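Local coordinates for octopine dehydrogenase (Pecten maximus, PDB 3C7A), which catalyses the NADH-dependent reductive condensation of L-arginine with pyruvate to D-octopine, preferring L-arginine because of its positively charged guanidinium group, at residues Arg195-His199 with Phe200-Leu204; Glu360-Gly363 with Lys364-Val368. One frame throughout, in Å; residues are numbered along the deposited sequence.

Contact 1: residues Arg195-His199 with Phe200-Leu204; sequences RLAKH and FLEML
His199 and Leu201 are joined by a side-chain-to-backbone hydrogen bond: the amide N of Leu201 donates to ND1 of His199 over 3.2 Å, nearly straight at 168° and almost in the plane of the imidazole. With CG anti to the backbone N (chi1 -156°), the ring turns its ND1 edge toward the Leu201 amide in the first turn of helix 200-205, and NE2 has a weak hydrogen bond with Asn267. A second polar link runs the opposite way, from Lys198 N to Glu202 OE1 (3.3 Å), met on the syn side but tilted out of the carboxylate plane, and bent at 137°; the ammonium of Lys198 turns instead to a salt bridge with Asp271. His199 O accepts weak bonds from the amides of Glu202 and Met203.

The aromatic contact is slighter. CE1 of His199 lies 3.7 Å from CD1 of Phe200, the two rings near parallel but slid apart until they barely overlap, and Leu201 CG lies above one face of the phenyl ring, near its rim. An alanine in place of His199 would probably leave the Leu201 amide without its acceptor and take away the ring beside Phe200 CD1 and CE1. The arrangement is a helix N-cap, with histidine as the capping residue, where strand 193-196 gives way to helix 200-205.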
loop_
_atom_site.group_PDB
_atom_site.type_symbol
_atom_site.label_atom_id
_atom_site.label_comp_id
_atom_site.label_asym_id
_atom_site.label_seq_id
_atom_site.Cartn_x
_atom_site.Cartn_y
_atom_site.Cartn_z
ATOM N N ARG A 195 16.554 -0.058 -2.187
ATOM C CA ARG A 195 17.145 1.289 -2.233
ATOM C C ARG A 195 16.261 2.317 -1.504
ATOM O O ARG A 195 15.092 2.045 -1.213
ATOM C CB ARG A 195 17.404 1.725 -3.686
ATOM C CG ARG A 195 16.146 2.074 -4.484
ATOM C CD ARG A 195 16.463 2.408 -5.938
ATOM N NE ARG A 195 15.284 2.893 -6.658
ATOM C CZ ARG A 195 14.374 2.114 -7.241
ATOM N NH1 ARG A 195 14.490 0.790 -7.205
ATOM N NH2 ARG A 195 13.339 2.660 -7.867
ATOM N N LEU A 196 16.826 3.491 -1.216
ATOM C CA LEU A 196 16.097 4.578 -0.549
ATOM C C LEU A 196 15.615 5.668 -1.511
ATOM O O LEU A 196 16.364 6.113 -2.384
ATOM C CB LEU A 196 16.957 5.205 0.557
ATOM C CG LEU A 196 16.630 4.958 2.038
ATOM C CD1 LEU A 196 16.344 3.496 2.362
ATOM C CD2 LEU A 196 17.753 5.492 2.919
ATOM N N ALA A 197 14.362 6.091 -1.336
ATOM C CA ALA A 197 13.786 7.204 -2.100
ATOM C C ALA A 197 14.144 8.556 -1.471
ATOM O O ALA A 197 14.624 8.608 -0.336
ATOM C CB ALA A 197 12.272 7.044 -2.217
ATOM N N LYS A 198 13.899 9.640 -2.208
ATOM C CA LYS A 198 14.297 10.994 -1.788
ATOM C C LYS A 198 13.403 11.653 -0.727
ATOM O O LYS A 198 13.910 12.338 0.165
ATOM C CB LYS A 198 14.435 11.921 -3.002
ATOM C CG LYS A 198 15.705 11.714 -3.821
ATOM C CD LYS A 198 15.754 12.674 -5.006
ATOM C CE LYS A 198 17.110 12.657 -5.701
ATOM N NZ LYS A 198 17.372 11.384 -6.438
ATOM N N HIS A 199 12.086 11.460 -0.832
ATOM C CA HIS A 199 11.115 12.140 0.043
ATOM C C HIS A 199 9.858 11.288 0.255
ATOM O O HIS A 199 9.490 10.498 -0.619
ATOM C CB HIS A 199 10.733 13.497 -0.563
ATOM C CG HIS A 199 10.237 14.499 0.436
ATOM N ND1 HIS A 199 8.937 14.514 0.895
ATOM C CD2 HIS A 199 10.861 15.534 1.045
ATOM C CE1 HIS A 199 8.785 15.508 1.753
ATOM N NE2 HIS A 199 9.940 16.142 1.862
ATOM N N PHE A 200 9.199 11.450 1.405
ATOM C CA PHE A 200 7.998 10.658 1.721
ATOM C C PHE A 200 6.745 11.068 0.931
ATOM O O PHE A 200 5.840 10.251 0.733
ATOM C CB PHE A 200 7.732 10.593 3.241
ATOM C CG PHE A 200 6.968 11.773 3.799
ATOM C CD1 PHE A 200 7.627 12.951 4.143
ATOM C CD2 PHE A 200 5.592 11.690 4.012
ATOM C CE1 PHE A 200 6.924 14.037 4.671
ATOM C CE2 PHE A 200 4.879 12.768 4.541
ATOM C CZ PHE A 200 5.548 13.945 4.871
ATOM N N LEU A 201 6.699 12.325 0.490
ATOM C CA LEU A 201 5.606 12.813 -0.362
ATOM C C LEU A 201 5.770 12.376 -1.823
ATOM O O LEU A 201 4.792 12.332 -2.576
ATOM C CB LEU A 201 5.462 14.340 -0.268
ATOM C CG LEU A 201 4.891 14.961 1.016
ATOM C CD1 LEU A 201 4.960 16.484 0.947
ATOM C CD2 LEU A 201 3.458 14.510 1.296
ATOM N N GLU A 202 7.009 12.065 -2.214
ATOM C CA GLU A 202 7.302 11.441 -3.508
ATOM C C GLU A 202 6.655 10.052 -3.577
ATOM O O GLU A 202 5.985 9.721 -4.559
ATOM C CB GLU A 202 8.821 11.336 -3.728
ATOM C CG GLU A 202 9.244 10.604 -5.011
ATOM C CD GLU A 202 10.650 10.004 -4.935
ATOM O OE1 GLU A 202 11.536 10.602 -4.284
ATOM O OE2 GLU A 202 10.870 8.931 -5.539
ATOM N N MET A 203 6.858 9.262 -2.522
ATOM C CA MET A 203 6.297 7.911 -2.398
ATOM C C MET A 203 4.763 7.926 -2.373
ATOM O O MET A 203 4.119 7.042 -2.950
ATOM C CB MET A 203 6.864 7.224 -1.143
ATOM C CG MET A 203 6.352 5.803 -0.851
ATOM S SD MET A 203 6.822 4.528 -2.047
ATOM C CE MET A 203 8.607 4.484 -1.856
ATOM N N LEU A 204 4.193 8.938 -1.717
ATOM C CA LEU A 204 2.740 9.086 -1.589
ATOM C C LEU A 204 2.029 9.228 -2.941
ATOM O O LEU A 204 1.088 8.483 -3.226
ATOM C CB LEU A 204 2.394 10.267 -0.660
ATOM C CG LEU A 204 0.966 10.422 -0.108
ATOM C CD1 LEU A 204 0.975 11.124 1.246
ATOM C CD2 LEU A 204 0.032 11.150 -1.077
#

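Contact 2: residues Glu360-Gly363 with Lys364-Val368; sequences EKIG and KEYLV
Gly363 meets Lys364 at a left-handed twist of the backbone: the glycine has a positive phi (79°), which by itself favours a residue without a side chain. It is the first residue to leave helical geometry at the end of helix 349-362, and the chain swings from there into an extended course through Lys364 and Glu365.

The side-chain part of the contact is small and apolar. CD1 of Ile362 reaches CG of Lys364 at 3.8 Å, and CG1 of the same isoleucine stands a little farther from that carbon, so the end of the branched chain bears on the root of the lysine. The two side chains cross at about a right angle. In Ile362 the CG1 branch stands between the backbone N and the carbonyl carbon (chi1 54°), which carries CD1 forward to the residue beyond the glycine.

The turn itself is a Schellman motif with Gly363 as its C-prime residue. Its outer link pairs Lys364 N with the carbonyl of Gln359, and its inner one, from Gly363 N to Glu360 O, is weak at 3.4 Å. The isoleucine just before the glycine and the lysine just after it thus come together across the reversal.

CD of Lys364 lies 3.7 Å from Gly363 O, brought beside this carbonyl by the bend at chi2 (-74°) before the ammonium end leads away. Farther on, the hydroxyl of Tyr366 approaches Ile362 CD1 loosely, at 4.4 Å, while its buried side chain packs on Ile330, Pro331 and Ile335 of helix 330-344. The side-chain amide oxygen of Gln359 accepts a hydrogen bond from Tyr366 N, tying the departing chain to the helix it has just left.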
loop_
_atom_site.group_PDB
_atom_site.type_symbol
_atom_site.label_atom_id
_atom_site.label_comp_id
_atom_site.label_asym_id
_atom_site.label_seq_id
_atom_site.Cartn_x
_atom_site.Cartn_y
_atom_site.Cartn_z
ATOM N N GLU A 360 -20.592 6.845 -5.525
ATOM C CA GLU A 360 -22.013 6.528 -5.697
ATOM C C GLU A 360 -22.245 5.033 -5.954
ATOM O O GLU A 360 -23.267 4.478 -5.537
ATOM C CB GLU A 360 -22.611 7.375 -6.830
ATOM C CG GLU A 360 -24.144 7.439 -6.862
ATOM C CD GLU A 360 -24.788 6.316 -7.674
ATOM O OE1 GLU A 360 -24.093 5.673 -8.491
ATOM O OE2 GLU A 360 -26.003 6.081 -7.496
ATOM N N LYS A 361 -21.295 4.390 -6.633
ATOM C CA LYS A 361 -21.406 2.969 -6.984
ATOM C C LYS A 361 -21.290 2.033 -5.777
ATOM O O LYS A 361 -21.809 0.914 -5.804
ATOM C CB LYS A 361 -20.371 2.580 -8.051
ATOM C CG LYS A 361 -20.484 3.338 -9.381
ATOM C CD LYS A 361 -21.844 3.167 -10.061
ATOM C CE LYS A 361 -21.965 1.834 -10.785
ATOM N NZ LYS A 361 -23.212 1.768 -11.597
ATOM N N ILE A 362 -20.604 2.493 -4.731
ATOM C CA ILE A 362 -20.435 1.710 -3.502
ATOM C C ILE A 362 -21.349 2.182 -2.360
ATOM O O ILE A 362 -21.397 1.558 -1.295
ATOM C CB ILE A 362 -18.948 1.659 -3.030
ATOM C CG1 ILE A 362 -18.362 3.072 -2.885
ATOM C CG2 ILE A 362 -18.113 0.801 -3.984
ATOM C CD1 ILE A 362 -17.084 3.140 -2.055
ATOM N N GLY A 363 -22.068 3.279 -2.593
ATOM C CA GLY A 363 -23.027 3.815 -1.623
ATOM C C GLY A 363 -22.411 4.604 -0.480
ATOM O O GLY A 363 -22.893 4.540 0.654
ATOM N N LYS A 364 -21.349 5.352 -0.780
ATOM C CA LYS A 364 -20.656 6.180 0.213
ATOM C C LYS A 364 -20.585 7.645 -0.236
ATOM O O LYS A 364 -20.843 7.953 -1.403
ATOM C CB LYS A 364 -19.245 5.636 0.486
ATOM C CG LYS A 364 -19.185 4.190 0.992
ATOM C CD LYS A 364 -19.636 4.064 2.446
ATOM C CE LYS A 364 -19.566 2.620 2.919
ATOM N NZ LYS A 364 -20.109 2.450 4.295
ATOM N N GLU A 365 -20.239 8.538 0.693
ATOM C CA GLU A 365 -20.143 9.975 0.407
ATOM C C GLU A 365 -18.933 10.608 1.105
ATOM O O GLU A 365 -18.818 10.550 2.332
ATOM C CB GLU A 365 -21.435 10.692 0.825
ATOM C CG GLU A 365 -21.568 12.124 0.304
ATOM C CD GLU A 365 -22.765 12.863 0.886
ATOM O OE1 GLU A 365 -22.908 12.899 2.128
ATOM O OE2 GLU A 365 -23.560 13.422 0.100
ATOM N N TYR A 366 -18.042 11.211 0.315
ATOM C CA TYR A 366 -16.829 11.853 0.838
ATOM C C TYR A 366 -16.692 13.328 0.430
ATOM O O TYR A 366 -16.374 14.180 1.265
ATOM C CB TYR A 366 -15.568 11.086 0.408
ATOM C CG TYR A 366 -15.588 9.595 0.679
ATOM C CD1 TYR A 366 -15.502 9.096 1.979
ATOM C CD2 TYR A 366 -15.671 8.682 -0.373
ATOM C CE1 TYR A 366 -15.513 7.724 2.227
ATOM C CE2 TYR A 366 -15.682 7.309 -0.137
ATOM C CZ TYR A 366 -15.602 6.837 1.165
ATOM O OH TYR A 366 -15.612 5.481 1.398
ATOM N N LEU A 367 -16.924 13.617 -0.850
ATOM C CA LEU A 367 -16.759 14.967 -1.401
ATOM C C LEU A 367 -18.101 15.575 -1.824
ATOM O O LEU A 367 -18.890 14.928 -2.516
ATOM C CB LEU A 367 -15.787 14.936 -2.591
ATOM C CG LEU A 367 -15.260 16.242 -3.199
ATOM C CD1 LEU A 367 -14.195 16.882 -2.314
ATOM C CD2 LEU A 367 -14.702 15.990 -4.595
ATOM N N VAL A 368 -18.348 16.816 -1.398
ATOM C CA VAL A 368 -19.591 17.537 -1.714
ATOM C C VAL A 368 -19.301 18.983 -2.141
ATOM O O VAL A 368 -18.712 19.756 -1.378
ATOM C CB VAL A 368 -20.590 17.540 -0.513
ATOM C CG1 VAL A 368 -21.872 18.292 -0.870
ATOM C CG2 VAL A 368 -20.925 16.121 -0.063
#

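How the contacts relate
The two contacts illustrate the opposite ends of helices: contact 1 starts helix 200-205, and contact 2 finishes helix 349-362. They come in series along the chain, their centres about 30 Å apart and their nearest atoms about 15 Å apart, without touching. Contact 1 sits where strand 193-196, an element of the large mixed sheet, leads into helix 200-205, close to Met206, which binds L-arginine. Contact 2 lies at the surface, where helix 349-362 passes into the loop before helix 391-396. That later helix also touches His199 and Leu201, so the chain leaving contact 2 eventually returns to pack against contact 1.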